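Side-chain contact in uncharacterized protein (Novosphingobium aromaticivorans, PDB 2RFR), which is of unknown function but has an NTF2-like, cystatin-like fold with a SnoaL-like domain, and probably uses its sheet and helices to enclose a pocket: residues Trp123-Thr128 against Trp132-Arg137. Residues are numbered along the deposited sequence; the frame is centred on the assembly and turned at random.
Sequences WTFRRT and WRAVRR
Arg-137 lies alongside Trp-123 with its chain extended, CG anti to the backbone N (chi1 -180°), which lays CD over the six-membered ring, 3.6 Å from its centroid, as a CH-pi contact. The guanidinium runs on past the ring's rim, with CZ2 beneath one of its faces, its plane 14° from that of the ring, while Asn-121 OD1 accepts a hydrogen bond from NH2. With an alanine in place of Trp-123, the Arg-137 chain would probably lose the flat surface beneath it and be freer to turn. Arg-127 CB stands 4.1 Å from the centroid of the Trp-132 six-membered ring, and the bend at chi3 (-54°) turns one guanidinium face to Trp-132 CZ2, steeply inclined to the ring. Asp-95 pairs with Arg-127 NE, while Asp-17 forms a salt bridge with NH1 and accepts a hydrogen bond from Trp-132 NE1. Phe-125 meets helix 5-33 and packs its CB against Trp-132 CE3 at 3.8 Å. Backbone bonds join Arg-126 and Arg-133 in both directions. Thr-124 N donates to Arg-136 O, whereas Val-135 N reaches Thr-124 O at 2.8 Å. Val-135 and Arg-136 thus share Thr-124 as a classic beta bulge in the antiparallel hairpin of this NTF2-like sheet.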
# COMPACT_ATOMS: atom_id res chain seq x y z
N TRP A 123 3.10 8.29 -12.74
CA TRP A 123 4.49 7.92 -13.01
C TRP A 123 4.55 7.20 -14.34
O TRP A 123 3.67 6.42 -14.66
CB TRP A 123 4.97 6.95 -11.97
CG TRP A 123 5.07 7.33 -10.55
CD1 TRP A 123 4.04 7.50 -9.66
CD2 TRP A 123 6.27 7.46 -9.79
NE1 TRP A 123 4.55 7.73 -8.43
CE2 TRP A 123 5.91 7.67 -8.44
CE3 TRP A 123 7.61 7.40 -10.10
CZ2 TRP A 123 6.84 7.83 -7.45
CZ3 TRP A 123 8.55 7.53 -9.09
CH2 TRP A 123 8.16 7.70 -7.78
N THR A 124 5.60 7.44 -15.10
CA THR A 124 5.96 6.65 -16.26
C THR A 124 7.30 6.02 -16.04
O THR A 124 8.15 6.55 -15.33
CB THR A 124 5.93 7.46 -17.51
OG1 THR A 124 6.91 8.46 -17.43
CG2 THR A 124 4.58 8.08 -17.82
N PHE A 125 7.50 4.86 -16.69
CA PHE A 125 8.70 4.05 -16.51
C PHE A 125 9.15 3.51 -17.85
O PHE A 125 8.36 3.36 -18.78
CB PHE A 125 8.43 2.87 -15.57
CG PHE A 125 7.88 3.23 -14.24
CD1 PHE A 125 6.55 3.38 -14.09
CD2 PHE A 125 8.68 3.47 -13.16
CE1 PHE A 125 6.01 3.74 -12.86
CE2 PHE A 125 8.17 3.85 -11.91
CZ PHE A 125 6.81 4.01 -11.79
N ARG A 126 10.41 3.11 -17.88
CA ARG A 126 10.89 2.32 -19.02
C ARG A 126 11.87 1.28 -18.59
O ARG A 126 12.56 1.40 -17.61
CB ARG A 126 11.39 3.20 -20.12
CG ARG A 126 12.66 3.80 -19.92
CD ARG A 126 13.13 4.32 -21.31
NE ARG A 126 14.37 4.99 -21.12
CZ ARG A 126 14.58 6.31 -21.09
NH1 ARG A 126 13.61 7.20 -21.32
NH2 ARG A 126 15.82 6.71 -20.87
N ARG A 127 11.92 0.24 -19.39
CA ARG A 127 12.85 -0.86 -19.15
C ARG A 127 14.19 -0.41 -19.65
O ARG A 127 14.32 -0.12 -20.80
CB ARG A 127 12.38 -2.10 -19.94
CG ARG A 127 13.15 -3.37 -19.57
CD ARG A 127 12.87 -4.48 -20.61
NE ARG A 127 11.43 -4.73 -20.80
CZ ARG A 127 10.69 -5.44 -19.93
NH1 ARG A 127 11.21 -6.05 -18.86
NH2 ARG A 127 9.39 -5.60 -20.17
N THR A 128 15.20 -0.46 -18.84
CA THR A 128 16.56 -0.13 -19.24
C THR A 128 17.37 -1.39 -19.11
O THR A 128 16.93 -2.35 -18.51
CB THR A 128 17.18 0.95 -18.32
OG1 THR A 128 17.65 0.38 -17.08
CG2 THR A 128 16.21 2.13 -18.08
N TRP A 132 13.96 -1.68 -14.69
CA TRP A 132 12.99 -0.62 -14.81
C TRP A 132 13.47 0.62 -14.06
O TRP A 132 14.00 0.53 -12.97
CB TRP A 132 11.65 -1.09 -14.27
CG TRP A 132 10.95 -2.03 -15.18
CD1 TRP A 132 11.01 -3.43 -15.16
CD2 TRP A 132 10.08 -1.70 -16.26
NE1 TRP A 132 10.24 -3.93 -16.16
CE2 TRP A 132 9.64 -2.92 -16.84
CE3 TRP A 132 9.62 -0.51 -16.80
CZ2 TRP A 132 8.77 -2.94 -17.91
CZ3 TRP A 132 8.74 -0.53 -17.86
CH2 TRP A 132 8.34 -1.73 -18.42
N ARG A 133 13.22 1.78 -14.67
CA ARG A 133 13.50 3.08 -14.06
C ARG A 133 12.38 4.05 -14.38
O ARG A 133 11.70 3.94 -15.40
CB ARG A 133 14.82 3.67 -14.61
CG ARG A 133 16.07 2.90 -14.28
CD ARG A 133 16.46 2.95 -12.83
NE ARG A 133 17.70 2.24 -12.55
CZ ARG A 133 17.80 0.96 -12.29
NH1 ARG A 133 16.76 0.15 -12.34
NH2 ARG A 133 18.98 0.44 -12.01
N ALA A 134 12.16 5.01 -13.48
CA ALA A 134 11.21 6.06 -13.72
C ALA A 134 11.68 7.01 -14.81
O ALA A 134 12.87 7.34 -14.91
CB ALA A 134 10.96 6.86 -12.40
N VAL A 135 10.75 7.48 -15.62
CA VAL A 135 11.02 8.49 -16.65
C VAL A 135 10.48 9.83 -16.21
O VAL A 135 11.22 10.79 -16.12
CB VAL A 135 10.44 8.05 -17.99
CG1 VAL A 135 10.59 9.18 -19.05
CG2 VAL A 135 11.11 6.75 -18.45
N ARG A 136 9.20 9.91 -15.88
CA ARG A 136 8.59 11.15 -15.41
C ARG A 136 7.64 10.83 -14.27
O ARG A 136 6.85 9.88 -14.32
CB ARG A 136 7.84 11.83 -16.56
CG ARG A 136 7.25 13.17 -16.19
CD ARG A 136 6.79 13.92 -17.45
NE ARG A 136 6.06 15.16 -17.19
CZ ARG A 136 6.55 16.41 -17.09
NH1 ARG A 136 7.81 16.66 -17.19
NH2 ARG A 136 5.71 17.41 -16.83
N ARG A 137 7.66 11.68 -13.24
CA ARG A 137 6.64 11.65 -12.19
C ARG A 137 6.00 13.02 -12.22
O ARG A 137 6.69 14.03 -12.26
CB ARG A 137 7.27 11.42 -10.82
CG ARG A 137 6.26 11.37 -9.65
CD ARG A 137 6.96 11.19 -8.35
NE ARG A 137 5.98 11.28 -7.26
CZ ARG A 137 6.33 11.16 -6.00
NH1 ARG A 137 7.58 10.98 -5.64
NH2 ARG A 137 5.40 11.22 -5.09